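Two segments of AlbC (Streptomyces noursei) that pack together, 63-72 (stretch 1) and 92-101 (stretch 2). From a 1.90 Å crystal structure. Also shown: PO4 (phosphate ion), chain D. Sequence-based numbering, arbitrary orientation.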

ATOM      1  N   ASP A  63       1.032   6.286 -10.024  1.00 27.60           N
ATOM      2  CA  ASP A  63      -0.236   5.792  -9.497  1.00 27.87           C
ATOM      3  C   ASP A  63      -0.308   6.007  -8.001  1.00 26.90           C
ATOM      4  O   ASP A  63       0.676   5.819  -7.295  1.00 25.26           O
ATOM      5  CB  ASP A  63      -0.435   4.316  -9.834  1.00 26.25           C
ATOM      6  CG  ASP A  63      -0.955   4.117 -11.250  1.00 34.22           C
ATOM      7  OD1 ASP A  63      -2.186   4.024 -11.429  1.00 33.89           O
ATOM      8  OD2 ASP A  63      -0.129   4.103 -12.186  1.00 33.43           O
ATOM      9  N   VAL A  64      -1.457   6.481  -7.537  1.00 25.05           N
ATOM     10  CA  VAL A  64      -1.727   6.577  -6.110  1.00 23.70           C
ATOM     11  C   VAL A  64      -2.842   5.595  -5.786  1.00 23.92           C
ATOM     12  O   VAL A  64      -3.915   5.620  -6.411  1.00 27.41           O
ATOM     13  CB  VAL A  64      -2.178   7.987  -5.694  1.00 25.03           C
ATOM     14  CG1 VAL A  64      -2.326   8.060  -4.187  1.00 23.61           C
ATOM     15  CG2 VAL A  64      -1.199   9.028  -6.178  1.00 27.87           C
ATOM     16  N   VAL A  65      -2.540   4.646  -4.915  1.00 22.57           N
ATOM     17  CA  VAL A  65      -3.498   3.611  -4.584  1.00 21.98           C
ATOM     18  C   VAL A  65      -3.748   3.682  -3.094  1.00 24.87           C
ATOM     19  O   VAL A  65      -2.824   3.575  -2.289  1.00 24.24           O
ATOM     20  CB  VAL A  65      -3.000   2.216  -4.990  1.00 22.22           C
ATOM     21  CG1 VAL A  65      -4.027   1.143  -4.639  1.00 19.89           C
ATOM     22  CG2 VAL A  65      -2.682   2.194  -6.498  1.00 22.83           C
ATOM     23  N   TYR A  66      -5.001   3.914  -2.724  1.00 22.16           N
ATOM     24  CA  TYR A  66      -5.356   3.855  -1.324  1.00 24.49           C
ATOM     25  C   TYR A  66      -6.040   2.532  -0.973  1.00 22.92           C
ATOM     26  O   TYR A  66      -6.799   1.974  -1.768  1.00 21.16           O
ATOM     27  CB  TYR A  66      -6.191   5.071  -0.921  1.00 24.69           C
ATOM     28  CG  TYR A  66      -7.552   5.153  -1.563  1.00 27.13           C
ATOM     29  CD1 TYR A  66      -8.677   4.671  -0.895  1.00 28.94           C
ATOM     30  CD2 TYR A  66      -7.737   5.818  -2.770  1.00 25.78           C
ATOM     31  CE1 TYR A  66      -9.940   4.778  -1.439  1.00 30.09           C
ATOM     32  CE2 TYR A  66      -9.024   5.956  -3.322  1.00 28.45           C
ATOM     33  CZ  TYR A  66     -10.112   5.429  -2.640  1.00 29.44           C
ATOM     34  OH  TYR A  66     -11.389   5.530  -3.150  1.00 33.99           O
ATOM     35  N   VAL A  67      -5.627   1.951   0.143  1.00 25.29           N
ATOM     36  CA  VAL A  67      -5.986   0.568   0.443  1.00 25.61           C
ATOM     37  C   VAL A  67      -7.281   0.538   1.249  1.00 28.14           C
ATOM     38  O   VAL A  67      -7.301   0.876   2.431  1.00 29.45           O
ATOM     39  CB  VAL A  67      -4.879  -0.129   1.230  1.00 26.25           C
ATOM     40  CG1 VAL A  67      -5.225  -1.609   1.415  1.00 26.70           C
ATOM     41  CG2 VAL A  67      -3.557   0.023   0.497  1.00 31.12           C
ATOM     42  N   ASP A  68      -8.363   0.151   0.587  1.00 26.71           N
ATOM     43  CA  ASP A  68      -9.696   0.226   1.163  1.00 28.67           C
ATOM     44  C   ASP A  68     -10.225  -1.172   1.477  1.00 29.51           C
ATOM     45  O   ASP A  68     -11.337  -1.317   1.966  1.00 32.51           O
ATOM     46  CB  ASP A  68     -10.656   0.985   0.233  1.00 27.92           C
ATOM     47  CG  ASP A  68     -10.788   0.340  -1.145  1.00 32.62           C
ATOM     48  OD1 ASP A  68      -9.815  -0.270  -1.640  1.00 29.12           O
ATOM     49  OD2 ASP A  68     -11.868   0.486  -1.756  1.00 30.15           O
ATOM     50  N   THR A  69      -9.385  -2.187   1.286  1.00 28.22           N
ATOM     51  CA  THR A  69      -9.849  -3.575   1.267  1.00 28.59           C
ATOM     52  C   THR A  69      -9.462  -4.306   2.548  1.00 29.20           C
ATOM     53  O   THR A  69      -8.349  -4.127   3.060  1.00 27.75           O
ATOM     54  CB  THR A  69      -9.257  -4.341   0.066  1.00 31.74           C
ATOM     55  OG1 THR A  69      -7.864  -4.032  -0.054  1.00 31.32           O
ATOM     56  CG2 THR A  69      -9.965  -3.931  -1.215  1.00 33.43           C
ATOM     57  N   HIS A  70     -10.370  -5.149   3.043  1.00 27.32           N
ATOM     58  CA  HIS A  70     -10.064  -6.109   4.111  1.00 29.53           C
ATOM     59  C   HIS A  70      -9.907  -5.473   5.489  1.00 30.93           C
ATOM     60  O   HIS A  70      -9.574  -6.156   6.455  1.00 34.10           O
ATOM     61  CB  HIS A  70      -8.820  -6.940   3.764  1.00 31.27           C
ATOM     62  CG  HIS A  70      -9.001  -7.825   2.565  1.00 31.56           C
ATOM     63  ND1 HIS A  70      -9.987  -8.785   2.494  1.00 31.15           N
ATOM     64  CD2 HIS A  70      -8.369  -7.846   1.364  1.00 24.47           C
ATOM     65  CE1 HIS A  70      -9.933  -9.385   1.316  1.00 34.66           C
ATOM     66  NE2 HIS A  70      -8.958  -8.835   0.613  1.00 29.17           N
ATOM     67  N   ILE A  71     -10.119  -4.162   5.581  1.00 30.56           N
ATOM     68  CA  ILE A  71      -9.959  -3.455   6.850  1.00 30.26           C
ATOM     69  C   ILE A  71     -10.987  -3.925   7.864  1.00 31.45           C
ATOM     70  O   ILE A  71     -10.682  -4.066   9.048  1.00 31.18           O
ATOM     71  CB  ILE A  71     -10.080  -1.926   6.689  1.00 30.92           C
ATOM     72  CG1 ILE A  71      -9.029  -1.395   5.702  1.00 31.41           C
ATOM     73  CG2 ILE A  71      -9.928  -1.235   8.043  1.00 33.34           C
ATOM     74  CD1 ILE A  71      -9.367  -0.008   5.144  1.00 31.72           C
ATOM     75  N   ASP A  72     -12.206  -4.179   7.397  1.00 30.82           N
ATOM     76  CA  ASP A  72     -13.297  -4.554   8.294  1.00 32.86           C
ATOM     77  C   ASP A  72     -13.005  -5.851   9.050  1.00 32.76           C
ATOM     78  O   ASP A  72     -13.314  -5.968  10.238  1.00 29.94           O
ATOM     79  CB  ASP A  72     -14.633  -4.628   7.540  1.00 34.04           C
ATOM     80  CG  ASP A  72     -14.609  -5.615   6.380  1.00 45.86           C
ATOM     81  OD1 ASP A  72     -13.536  -5.829   5.765  1.00 44.52           O
ATOM     82  OD2 ASP A  72     -15.681  -6.178   6.078  1.00 53.69           O
ATOM     83  N   THR A  92     -13.582   5.976   7.992  1.00 32.99           N
ATOM     84  CA  THR A  92     -12.136   6.069   7.805  1.00 33.94           C
ATOM     85  C   THR A  92     -11.818   6.373   6.344  1.00 31.54           C
ATOM     86  O   THR A  92     -11.000   7.244   6.038  1.00 31.79           O
ATOM     87  CB  THR A  92     -11.459   4.763   8.248  1.00 35.05           C
ATOM     88  OG1 THR A  92     -11.566   4.644   9.671  1.00 36.15           O
ATOM     89  CG2 THR A  92      -9.982   4.726   7.848  1.00 35.01           C
ATOM     90  N   LEU A  93     -12.544   5.727   5.444  1.00 29.46           N
ATOM     91  CA  LEU A  93     -12.301   5.923   4.025  1.00 28.72           C
ATOM     92  C   LEU A  93     -12.814   7.259   3.529  1.00 28.48           C
ATOM     93  O   LEU A  93     -12.237   7.842   2.614  1.00 27.55           O
ATOM     94  CB  LEU A  93     -12.874   4.773   3.206  1.00 26.45           C
ATOM     95  CG  LEU A  93     -12.159   3.454   3.488  1.00 28.35           C
ATOM     96  CD1 LEU A  93     -12.889   2.295   2.827  1.00 27.14           C
ATOM     97  CD2 LEU A  93     -10.718   3.541   3.006  1.00 31.15           C
ATOM     98  N   LYS A  94     -13.898   7.755   4.126  1.00 28.68           N
ATOM     99  CA  LYS A  94     -14.352   9.099   3.802  1.00 30.34           C
ATOM    100  C   LYS A  94     -13.289  10.125   4.158  1.00 27.97           C
ATOM    101  O   LYS A  94     -13.060  11.066   3.405  1.00 28.43           O
ATOM    102  CB  LYS A  94     -15.655   9.444   4.531  1.00 30.33           C
ATOM    103  CG  LYS A  94     -16.889   8.973   3.809  1.00 36.30           C
ATOM    104  CD  LYS A  94     -18.120   9.175   4.672  1.00 44.65           C
ATOM    105  CE  LYS A  94     -19.355   9.257   3.804  1.00 51.36           C
ATOM    106  NZ  LYS A  94     -19.079   8.713   2.448  1.00 51.67           N
ATOM    107  N   ASP A  95     -12.696   9.982   5.338  1.00 28.67           N
ATOM    108  CA  ASP A  95     -11.666  10.914   5.791  1.00 30.18           C
ATOM    109  C   ASP A  95     -10.431  10.855   4.870  1.00 28.69           C
ATOM    110  O   ASP A  95      -9.936  11.887   4.401  1.00 29.05           O
ATOM    111  CB  ASP A  95     -11.273  10.600   7.238  1.00 30.17           C
ATOM    112  CG  ASP A  95     -12.385  10.924   8.238  1.00 40.22           C
ATOM    113  OD1 ASP A  95     -13.383  11.568   7.844  1.00 38.76           O
ATOM    114  OD2 ASP A  95     -12.261  10.534   9.424  1.00 47.32           O
ATOM    115  N   LEU A  96      -9.971   9.642   4.586  1.00 28.31           N
ATOM    116  CA  LEU A  96      -8.870   9.426   3.619  1.00 28.21           C
ATOM    117  C   LEU A  96      -9.099  10.094   2.261  1.00 27.63           C
ATOM    118  O   LEU A  96      -8.250  10.863   1.785  1.00 30.63           O
ATOM    119  CB  LEU A  96      -8.635   7.929   3.433  1.00 27.00           C
ATOM    120  CG  LEU A  96      -7.371   7.475   2.696  1.00 28.79           C
ATOM    121  CD1 LEU A  96      -6.191   8.240   3.199  1.00 34.40           C
ATOM    122  CD2 LEU A  96      -7.168   5.990   2.908  1.00 23.71           C
ATOM    123  N   ARG A  97     -10.251   9.831   1.648  1.00 28.61           N
ATOM    124  CA  ARG A  97     -10.569  10.393   0.337  1.00 28.13           C
ATOM    125  C   ARG A  97     -10.652  11.903   0.326  1.00 29.46           C
ATOM    126  O   ARG A  97     -10.174  12.536  -0.610  1.00 30.63           O
ATOM    127  CB  ARG A  97     -11.872   9.823  -0.208  1.00 29.33           C
ATOM    128  CG  ARG A  97     -11.748   8.395  -0.702  1.00 30.74           C
ATOM    129  CD  ARG A  97     -13.031   7.964  -1.394  1.00 30.61           C
ATOM    130  NE  ARG A  97     -13.280   6.544  -1.180  1.00 34.74           N
ATOM    131  CZ  ARG A  97     -14.114   6.062  -0.268  1.00 34.69           C
ATOM    132  NH1 ARG A  97     -14.818   6.888   0.502  1.00 32.73           N
ATOM    133  NH2 ARG A  97     -14.252   4.752  -0.131  1.00 36.21           N
ATOM    134  N   ARG A  98     -11.328  12.473   1.324  1.00 29.98           N
ATOM    135  CA  ARG A  98     -11.433  13.923   1.443  1.00 31.61           C
ATOM    136  C   ARG A  98     -10.051  14.563   1.569  1.00 31.55           C
ATOM    137  O   ARG A  98      -9.742  15.558   0.906  1.00 31.65           O
ATOM    138  CB  ARG A  98     -12.316  14.293   2.640  1.00 31.09           C
ATOM    139  CG  ARG A  98     -13.625  13.517   2.666  1.00 33.41           C
ATOM    140  CD  ARG A  98     -14.579  13.940   3.796  1.00 40.21           C
ATOM    141  NE  ARG A  98     -15.939  13.482   3.503  1.00 42.49           N
ATOM    142  CZ  ARG A  98     -16.873  13.240   4.416  1.00 47.85           C
ATOM    143  NH1 ARG A  98     -16.620  13.444   5.702  1.00 46.93           N
ATOM    144  NH2 ARG A  98     -18.066  12.793   4.041  1.00 48.83           N
ATOM    145  N   ARG A  99      -9.208  13.971   2.403  1.00 30.79           N
ATOM    146  CA  ARG A  99      -7.868  14.498   2.607  1.00 31.52           C
ATOM    147  C   ARG A  99      -7.031  14.373   1.315  1.00 30.76           C
ATOM    148  O   ARG A  99      -6.342  15.315   0.924  1.00 32.87           O
ATOM    149  CB  ARG A  99      -7.202  13.794   3.799  1.00 30.36           C
ATOM    150  CG  ARG A  99      -5.684  13.852   3.830  1.00 40.55           C
ATOM    151  CD  ARG A  99      -5.138  13.616   5.244  1.00 46.19           C
ATOM    152  NE  ARG A  99      -6.184  13.215   6.189  1.00 55.40           N
ATOM    153  CZ  ARG A  99      -6.471  11.952   6.504  1.00 57.76           C
ATOM    154  NH1 ARG A  99      -7.437  11.681   7.374  1.00 58.17           N
ATOM    155  NH2 ARG A  99      -5.793  10.955   5.951  1.00 54.45           N
ATOM    156  N   LEU A 100      -7.164  13.244   0.623  1.00 30.48           N
ATOM    157  CA  LEU A 100      -6.457  13.015  -0.649  1.00 31.69           C
ATOM    158  C   LEU A 100      -6.940  13.965  -1.750  1.00 32.68           C
ATOM    159  O   LEU A 100      -6.147  14.486  -2.536  1.00 34.15           O
ATOM    160  CB  LEU A 100      -6.642  11.565  -1.087  1.00 31.87           C
ATOM    161  CG  LEU A 100      -5.725  10.964  -2.151  1.00 37.05           C
ATOM    162  CD1 LEU A 100      -4.274  11.393  -1.942  1.00 35.44           C
ATOM    163  CD2 LEU A 100      -5.858   9.445  -2.132  1.00 37.77           C
ATOM    164  N   ARG A 101      -8.241  14.228  -1.783  1.00 33.79           N
ATOM    165  CA  ARG A 101      -8.760  15.262  -2.668  1.00 36.47           C
ATOM    166  C   ARG A 101      -8.193  16.638  -2.333  1.00 36.07           C
ATOM    167  O   ARG A 101      -7.759  17.365  -3.226  1.00 38.07           O
ATOM    168  CB  ARG A 101     -10.302  15.257  -2.694  1.00 38.53           C
ATOM    169  CG  ARG A 101     -10.861  14.362  -3.812  1.00 43.77           C
ATOM    170  CD  ARG A 101     -12.289  13.874  -3.573  1.00 49.67           C
ATOM    171  NE  ARG A 101     -13.255  14.910  -3.889  1.00 51.15           N
ATOM    172  CZ  ARG A 101     -14.461  14.713  -4.426  1.00 48.74           C
ATOM    173  NH1 ARG A 101     -14.884  13.504  -4.787  1.00 41.53           N
ATOM    174  NH2 ARG A 101     -15.241  15.758  -4.617  1.00 39.43           N
TER
HETATM  175  P   PO4 D 250      -9.744 -10.377  -2.415  1.00 54.45           P
HETATM  176  O1  PO4 D 250      -8.765  -9.305  -1.975  1.00 51.72           O
HETATM  177  O2  PO4 D 250      -9.328 -11.684  -1.779  1.00 52.61           O
HETATM  178  O3  PO4 D 250     -11.149 -10.010  -1.998  1.00 52.33           O
HETATM  179  O4  PO4 D 250      -9.714 -10.500  -3.919  1.00 55.17           O
HETATM  180  O   HOH W   1     -13.237   2.900  -1.883  1.00 33.65           O

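Strand 63-67 of AlbC and helix 92-101 run nearly antiparallel, their N-to-C directions 161° apart and their axes 10.4 Å from each other at closest approach. Together they bury a modest 385 Å², most of it through one face of the helix, where Leu93, Leu96 and Leu100 all point their CA-to-CB bonds toward the other stretch. On the strand, alternation sends Val64 and Tyr66 toward the helix while Val65 turns away.

Tyr66 is the main bump; it loses 99 Å² to the helix, more than any other residue here. With chi1 near 66° (p), its ring lies in the groove lined by Leu96, Arg97 and Leu100. Tyr66 CB meets Leu96 CD2 at 4.1 Å, and Tyr66 CD2 meets Leu100 CD2, also at 4.1 Å; both methyls approach the ring obliquely. The same Leu100 methyl reaches Val64, with CD2 4.3 Å from Val64 CG1, so it sits against two strand side chains at once.

At the far end of the ring the contact turns polar. The CA-to-CB bond of Arg97 points sideways, but its end comes nearer, and NE donates a hydrogen bond to Tyr66 OH (2.9 Å, 149°), with the hydroxyl near the guanidinium plane. Water 1 extends this link: it accepts from Arg97 NH2 (2.7 Å) and donates to Asp68 OD2 (2.8 Å), bridging helix and loop.

Leu93 fills the hollow formed by Val67, Asp68 and Ile71. Its CD1 lies 3.7 Å and its CD2 3.8 Å from Asp68 CB, so both methyls press on the aliphatic part of this acidic side chain; CD2 is also 4.4 Å from Val67 O and from Ile71 CD1. Leu93 is thus cupped by these three residues.

His70 takes no part in this packing; its NE2 instead donates to phosphate O1 at 2.6 Å.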